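Local coordinates for USG-1 protein homolog (Pseudomonas aeruginosa, PDB 2HJS) that probably acts as an NAD(P)-dependent semialdehyde dehydrogenase-like oxidoreductase that pairs into a dimer, its actual substrate and reaction being unestablished, at residues G16-A21 with G321-A326; A178-A183 with I195-L200. All coordinates share one frame; numbering follows the deposited sequence.

Contact 1: residues G16-A21 with G321-A326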
ATOM      1  N   GLY A  16       0.907  25.098 -12.661  1.00 46.84           N
ATOM      2  CA  GLY A  16       0.595  23.854 -11.957  1.00 47.23           C
ATOM      3  C   GLY A  16       1.813  23.336 -11.230  1.00 47.28           C
ATOM      4  O   GLY A  16       2.940  23.807 -11.441  1.00 47.08           O
ATOM      5  N   SER A  17       1.622  22.334 -10.389  1.00 47.34           N
ATOM      6  CA  SER A  17       2.731  21.884  -9.571  1.00 47.97           C
ATOM      7  C   SER A  17       3.820  21.223 -10.431  1.00 47.75           C
ATOM      8  O   SER A  17       5.009  21.499 -10.254  1.00 47.97           O
ATOM      9  CB  SER A  17       2.229  21.000  -8.433  1.00 48.52           C
ATOM     10  OG  SER A  17       1.510  19.929  -8.981  1.00 50.16           O
ATOM     11  N   VAL A  18       3.423  20.404 -11.405  1.00 47.22           N
ATOM     12  CA  VAL A  18       4.411  19.818 -12.326  1.00 47.29           C
ATOM     13  C   VAL A  18       5.031  20.894 -13.240  1.00 47.48           C
ATOM     14  O   VAL A  18       6.237  20.897 -13.455  1.00 47.42           O
ATOM     15  CB  VAL A  18       3.829  18.666 -13.177  1.00 46.90           C
ATOM     16  CG1 VAL A  18       4.833  18.243 -14.213  1.00 47.53           C
ATOM     17  CG2 VAL A  18       3.434  17.471 -12.264  1.00 47.27           C
ATOM     18  N   GLY A  19       4.212  21.815 -13.751  1.00 47.60           N
ATOM     19  CA  GLY A  19       4.718  22.891 -14.605  1.00 47.49           C
ATOM     20  C   GLY A  19       5.753  23.737 -13.899  1.00 47.88           C
ATOM     21  O   GLY A  19       6.797  24.050 -14.467  1.00 48.08           O
ATOM     22  N   GLU A  20       5.458  24.107 -12.661  1.00 48.20           N
ATOM     23  CA  GLU A  20       6.369  24.874 -11.810  1.00 49.55           C
ATOM     24  C   GLU A  20       7.711  24.142 -11.563  1.00 48.08           C
ATOM     25  O   GLU A  20       8.790  24.747 -11.614  1.00 47.08           O
ATOM     26  CB  GLU A  20       5.676  25.140 -10.464  1.00 49.20           C
ATOM     27  CG  GLU A  20       6.234  26.288  -9.648  1.00 53.33           C
ATOM     28  CD  GLU A  20       5.813  26.246  -8.165  1.00 54.47           C
ATOM     29  OE1 GLU A  20       5.077  25.311  -7.748  1.00 61.83           O
ATOM     30  OE2 GLU A  20       6.258  27.135  -7.396  1.00 60.53           O
ATOM     31  N   ALA A  21       7.646  22.844 -11.283  1.00 47.45           N
ATOM     32  CA  ALA A  21       8.870  22.070 -11.055  1.00 47.07           C
ATOM     33  C   ALA A  21       9.672  22.045 -12.349  1.00 46.58           C
ATOM     34  O   ALA A  21      10.883  22.158 -12.331  1.00 47.96           O
ATOM     35  CB  ALA A  21       8.546  20.638 -10.576  1.00 46.05           C
ATOM     36  N   GLY A 321       9.389  11.858 -11.384  1.00 47.12           N
ATOM     37  CA  GLY A 321       8.598  11.016 -12.281  1.00 47.21           C
ATOM     38  C   GLY A 321       8.060  11.797 -13.463  1.00 48.06           C
ATOM     39  O   GLY A 321       8.246  11.389 -14.609  1.00 48.83           O
ATOM     40  N   ALA A 322       7.448  12.948 -13.195  1.00 47.48           N
ATOM     41  CA  ALA A 322       6.904  13.786 -14.261  1.00 47.09           C
ATOM     42  C   ALA A 322       7.955  14.748 -14.851  1.00 47.74           C
ATOM     43  O   ALA A 322       8.412  14.543 -15.994  1.00 48.44           O
ATOM     44  CB  ALA A 322       5.694  14.549 -13.768  1.00 46.36           C
ATOM     45  N   ALA A 323       8.339  15.774 -14.086  1.00 47.02           N
ATOM     46  CA  ALA A 323       9.111  16.914 -14.630  1.00 47.59           C
ATOM     47  C   ALA A 323      10.525  16.604 -15.140  1.00 48.12           C
ATOM     48  O   ALA A 323      10.890  16.998 -16.257  1.00 48.66           O
ATOM     49  CB  ALA A 323       9.154  18.095 -13.617  1.00 45.47           C
ATOM     50  N   LEU A 324      11.350  15.960 -14.314  1.00 48.74           N
ATOM     51  CA  LEU A 324      12.727  15.691 -14.738  1.00 48.77           C
ATOM     52  C   LEU A 324      12.744  14.746 -15.932  1.00 48.98           C
ATOM     53  O   LEU A 324      13.498  14.967 -16.865  1.00 50.25           O
ATOM     54  CB  LEU A 324      13.595  15.149 -13.598  1.00 48.19           C
ATOM     55  CG  LEU A 324      15.063  14.927 -13.979  1.00 48.54           C
ATOM     56  CD1 LEU A 324      15.731  16.245 -14.426  1.00 44.90           C
ATOM     57  CD2 LEU A 324      15.794  14.323 -12.801  1.00 48.61           C
ATOM     58  N   ASN A 325      11.894  13.723 -15.945  1.00 48.83           N
ATOM     59  CA  ASN A 325      11.854  12.855 -17.131  1.00 48.99           C
ATOM     60  C   ASN A 325      11.514  13.626 -18.421  1.00 49.19           C
ATOM     61  O   ASN A 325      12.108  13.383 -19.483  1.00 49.89           O
ATOM     62  CB  ASN A 325      10.897  11.672 -16.923  1.00 48.13           C
ATOM     63  CG  ASN A 325      11.489  10.593 -16.032  1.00 49.92           C
ATOM     64  OD1 ASN A 325      12.647  10.198 -16.211  1.00 50.25           O
ATOM     65  ND2 ASN A 325      10.687  10.093 -15.066  1.00 46.53           N
ATOM     66  N   ALA A 326      10.566  14.559 -18.329  1.00 49.25           N
ATOM     67  CA  ALA A 326      10.192  15.392 -19.467  1.00 49.11           C
ATOM     68  C   ALA A 326      11.386  16.253 -19.920  1.00 49.14           C
ATOM     69  O   ALA A 326      11.679  16.365 -21.107  1.00 49.92           O
ATOM     70  CB  ALA A 326       8.983  16.267 -19.112  1.00 47.73           C
TER

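Contact 2: residues A178-A183 with I195-L200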
ATOM      1  N   ALA A 178      -6.380  18.330  10.067  1.00 54.59           N
ATOM      2  CA  ALA A 178      -6.483  19.345  11.111  1.00 55.61           C
ATOM      3  C   ALA A 178      -7.843  19.317  11.809  1.00 56.95           C
ATOM      4  O   ALA A 178      -7.904  19.335  13.042  1.00 57.17           O
ATOM      5  CB  ALA A 178      -6.213  20.719  10.530  1.00 55.57           C
ATOM      6  N   GLU A 179      -8.921  19.277  11.025  1.00 58.01           N
ATOM      7  CA  GLU A 179     -10.271  19.173  11.563  1.00 59.43           C
ATOM      8  C   GLU A 179     -10.373  18.026  12.575  1.00 60.49           C
ATOM      9  O   GLU A 179     -10.901  18.207  13.666  1.00 60.39           O
ATOM     10  CB  GLU A 179     -11.293  18.985  10.440  1.00 59.29           C
ATOM     11  CG  GLU A 179     -11.690  20.273   9.732  1.00 60.63           C
ATOM     12  CD  GLU A 179     -12.234  20.053   8.310  1.00 62.48           C
ATOM     13  OE1 GLU A 179     -12.358  18.878   7.861  1.00 61.82           O
ATOM     14  OE2 GLU A 179     -12.538  21.073   7.638  1.00 62.97           O
ATOM     15  N   LEU A 180      -9.844  16.856  12.218  1.00 61.90           N
ATOM     16  CA  LEU A 180      -9.902  15.691  13.097  1.00 63.40           C
ATOM     17  C   LEU A 180      -9.056  15.853  14.357  1.00 65.13           C
ATOM     18  O   LEU A 180      -9.495  15.478  15.456  1.00 65.45           O
ATOM     19  CB  LEU A 180      -9.479  14.424  12.357  1.00 62.76           C
ATOM     20  CG  LEU A 180     -10.395  13.904  11.259  1.00 62.02           C
ATOM     21  CD1 LEU A 180      -9.673  12.821  10.515  1.00 59.25           C
ATOM     22  CD2 LEU A 180     -11.727  13.390  11.827  1.00 60.58           C
ATOM     23  N   LEU A 181      -7.860  16.417  14.202  1.00 67.10           N
ATOM     24  CA  LEU A 181      -6.927  16.539  15.317  1.00 69.42           C
ATOM     25  C   LEU A 181      -7.388  17.498  16.411  1.00 71.04           C
ATOM     26  O   LEU A 181      -7.143  17.248  17.593  1.00 71.48           O
ATOM     27  CB  LEU A 181      -5.504  16.851  14.840  1.00 69.27           C
ATOM     28  CG  LEU A 181      -4.708  15.636  14.328  1.00 69.61           C
ATOM     29  CD1 LEU A 181      -3.278  16.035  13.996  1.00 69.80           C
ATOM     30  CD2 LEU A 181      -4.713  14.451  15.304  1.00 69.47           C
ATOM     31  N   ASN A 182      -8.060  18.585  16.043  1.00 73.05           N
ATOM     32  CA  ASN A 182      -8.671  19.424  17.070  1.00 75.00           C
ATOM     33  C   ASN A 182     -10.199  19.256  17.196  1.00 76.11           C
ATOM     34  O   ASN A 182     -10.925  20.199  17.537  1.00 76.56           O
ATOM     35  CB  ASN A 182      -8.203  20.888  16.987  1.00 75.29           C
ATOM     36  CG  ASN A 182      -8.281  21.456  15.594  1.00 76.42           C
ATOM     37  OD1 ASN A 182      -7.254  21.710  14.957  1.00 77.88           O
ATOM     38  ND2 ASN A 182      -9.503  21.677  15.110  1.00 77.90           N
ATOM     39  N   ALA A 183     -10.650  18.024  16.936  1.00 77.45           N
ATOM     40  CA  ALA A 183     -12.026  17.559  17.186  1.00 78.69           C
ATOM     41  C   ALA A 183     -13.144  18.457  16.623  1.00 79.60           C
ATOM     42  O   ALA A 183     -14.107  18.802  17.330  1.00 79.50           O
ATOM     43  CB  ALA A 183     -12.240  17.274  18.691  1.00 78.74           C
ATOM     44  N   ILE A 195     -10.329  11.226   3.768  1.00 51.76           N
ATOM     45  CA  ILE A 195      -9.021  10.785   3.282  1.00 51.16           C
ATOM     46  C   ILE A 195      -7.943  10.812   4.376  1.00 50.00           C
ATOM     47  O   ILE A 195      -6.993  10.027   4.328  1.00 50.41           O
ATOM     48  CB  ILE A 195      -8.570  11.561   2.025  1.00 51.56           C
ATOM     49  CG1 ILE A 195      -8.281  13.036   2.334  1.00 51.33           C
ATOM     50  CG2 ILE A 195      -9.658  11.441   0.912  1.00 52.88           C
ATOM     51  CD1 ILE A 195      -7.694  13.786   1.134  1.00 52.00           C
ATOM     52  N   ALA A 196      -8.102  11.710   5.348  1.00 48.57           N
ATOM     53  CA  ALA A 196      -7.198  11.808   6.479  1.00 47.78           C
ATOM     54  C   ALA A 196      -7.096  10.449   7.194  1.00 47.21           C
ATOM     55  O   ALA A 196      -8.113   9.783   7.428  1.00 46.87           O
ATOM     56  CB  ALA A 196      -7.680  12.905   7.449  1.00 46.75           C
ATOM     57  N   PHE A 197      -5.868  10.039   7.515  1.00 46.47           N
ATOM     58  CA  PHE A 197      -5.625   8.763   8.204  1.00 45.74           C
ATOM     59  C   PHE A 197      -6.389   7.568   7.567  1.00 45.48           C
ATOM     60  O   PHE A 197      -6.818   6.659   8.261  1.00 44.93           O
ATOM     61  CB  PHE A 197      -5.968   8.896   9.698  1.00 46.27           C
ATOM     62  CG  PHE A 197      -5.318  10.072  10.380  1.00 46.62           C
ATOM     63  CD1 PHE A 197      -3.936  10.113  10.566  1.00 46.29           C
ATOM     64  CD2 PHE A 197      -6.095  11.117  10.865  1.00 47.90           C
ATOM     65  CE1 PHE A 197      -3.330  11.191  11.224  1.00 47.50           C
ATOM     66  CE2 PHE A 197      -5.507  12.209  11.529  1.00 47.41           C
ATOM     67  CZ  PHE A 197      -4.119  12.243  11.702  1.00 47.09           C
ATOM     68  N   ASN A 198      -6.588   7.594   6.245  1.00 45.54           N
ATOM     69  CA  ASN A 198      -7.384   6.554   5.581  1.00 45.16           C
ATOM     70  C   ASN A 198      -6.661   6.062   4.344  1.00 44.98           C
ATOM     71  O   ASN A 198      -5.836   6.777   3.807  1.00 45.10           O
ATOM     72  CB  ASN A 198      -8.762   7.099   5.189  1.00 45.68           C
ATOM     73  CG  ASN A 198      -9.837   6.021   5.190  1.00 45.69           C
ATOM     74  OD1 ASN A 198      -9.586   4.898   5.604  1.00 46.73           O
ATOM     75  ND2 ASN A 198     -11.047   6.372   4.762  1.00 44.26           N
ATOM     76  N   LEU A 199      -6.940   4.838   3.904  1.00 45.43           N
ATOM     77  CA  LEU A 199      -6.388   4.341   2.631  1.00 45.41           C
ATOM     78  C   LEU A 199      -7.544   4.094   1.682  1.00 44.90           C
ATOM     79  O   LEU A 199      -8.468   3.339   2.021  1.00 44.02           O
ATOM     80  CB  LEU A 199      -5.551   3.060   2.834  1.00 45.71           C
ATOM     81  CG  LEU A 199      -4.187   3.274   3.515  1.00 46.86           C
ATOM     82  CD1 LEU A 199      -3.730   1.990   4.180  1.00 47.16           C
ATOM     83  CD2 LEU A 199      -3.111   3.796   2.577  1.00 46.37           C
ATOM     84  N   LEU A 200      -7.543   4.763   0.529  1.00 44.06           N
ATOM     85  CA  LEU A 200      -8.621   4.539  -0.436  1.00 44.87           C
ATOM     86  C   LEU A 200      -8.225   3.409  -1.374  1.00 45.81           C
ATOM     87  O   LEU A 200      -7.086   3.345  -1.819  1.00 45.69           O
ATOM     88  CB  LEU A 200      -8.960   5.809  -1.227  1.00 44.60           C
ATOM     89  CG  LEU A 200      -9.096   7.126  -0.450  1.00 44.31           C
ATOM     90  CD1 LEU A 200      -9.588   8.227  -1.408  1.00 42.00           C
ATOM     91  CD2 LEU A 200     -10.032   6.967   0.753  1.00 42.86           C
TER

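Contact 1: residues G16-A21 with G321-A326
Small-residue helix packing joins the first helix of the Rossmann-like nucleotide-binding domain to the C-terminal helix 317-336: Val18 and Ala21 of the former lie against Ala322 and Ala323 of the latter. The short helical segments cross at -38°, their axes coming within 8.8 Å, an approach with which the short alanine side chains are consistent. Val18 presents both branches to the methyl of Ala322, with CG1 at 3.8 Å from Ala322 CB and CG2 at 4.0 Å from the same atom. A first torsion of 173° sets CG1 anti to the backbone N and leaves CG2 beside that N, and in this setting the fork straddles the methyl. One turn further along helix 17-28, the Ala21 methyl receives that of Ala323 end-on against its flank, CB to CB at 4.0 Å. No hydrogen bond crosses; the side chains meet by apolar contact, and Ala323 CB also rests against Val18 O. Gly16, the N-cap, belongs to the glycine-rich strand-helix turn of a Rossmann fold, consistent with a dinucleotide site; a dioxane, probably from the crystallisation liquor, is hydrogen-bonded to Ser17 N and lies near Val18. Helix 17-28 follows strand 9-12 of the seven-stranded sheet, and its Leu22 and Leu25 extend the packing onto Ala323, while Leu98, in the loop after strand 94-97, touches both Val18 and Ala326.

Contact 2: residues A178-A183 with I195-L200
The last turn of helix 167-181 faces an irregular segment of the returning chain, with Leu180 and Ala196 the nearest pair at 8.1 Å between CA atoms. A Schellman motif ends the helix: Ala183, with positive phi, is the C-prime residue, and its N bonds to Leu180 O at 3.2 Å while Arg184 N reaches Glu179 O. The chain then loops back into a turn at 195-198, closed by Asn198 N to Ile195 O at 3.1 Å, and with Phe197 in left-handed conformation this turn brings Ala196 and Phe197 to the helix. Leu180 does most of the touching from the helix. Its chi1 of -68° sets CG beside the backbone N, and chi2 of 170° extends CD1 away from CA; together they bring CD1 to 3.7 Å from Ala196 CB. The same CD1 comes in at the edge of the Phe197 ring, close to its plane and 4.0 Å from CD2, the two side chains lying alongside and pointing in roughly opposite senses. Gln176 OE1 accepts bonds from the backbone N of both Ile195 and Ala196, tying the returning chain to the helix. In the second subunit, Phe243 meets the Phe197 ring, Thr177 packs on Leu181, and Thr283 and Val285 hydrogen-bond to Asn198, so the contact is part of the dimer interface. Leu181 approaches the ring obliquely, its CD2 lying 4.3 Å from Phe197 CZ.

In the fold
The two contacts illustrate how one chain is fastened for different ends: contact 1 joins the nucleotide-binding domain to the C-terminal helix, and contact 2 shapes a surface used in pairing. Contact 1 brings together segments 300 residues apart, the second on the helix that follows strand 308-315 of the six-stranded sheet. Contact 2 falls between those segments in sequence and folds only a short loop back on helix 167-181, in the dimerisation domain. The centres of contacts 1 and 2 are 28 Å apart, and the two do not touch. Contact 1 lies about 8 Å from the centre of the folded chain, untouched by the second subunit; contact 2, about 27 Å from that centre, is part of the interface with it.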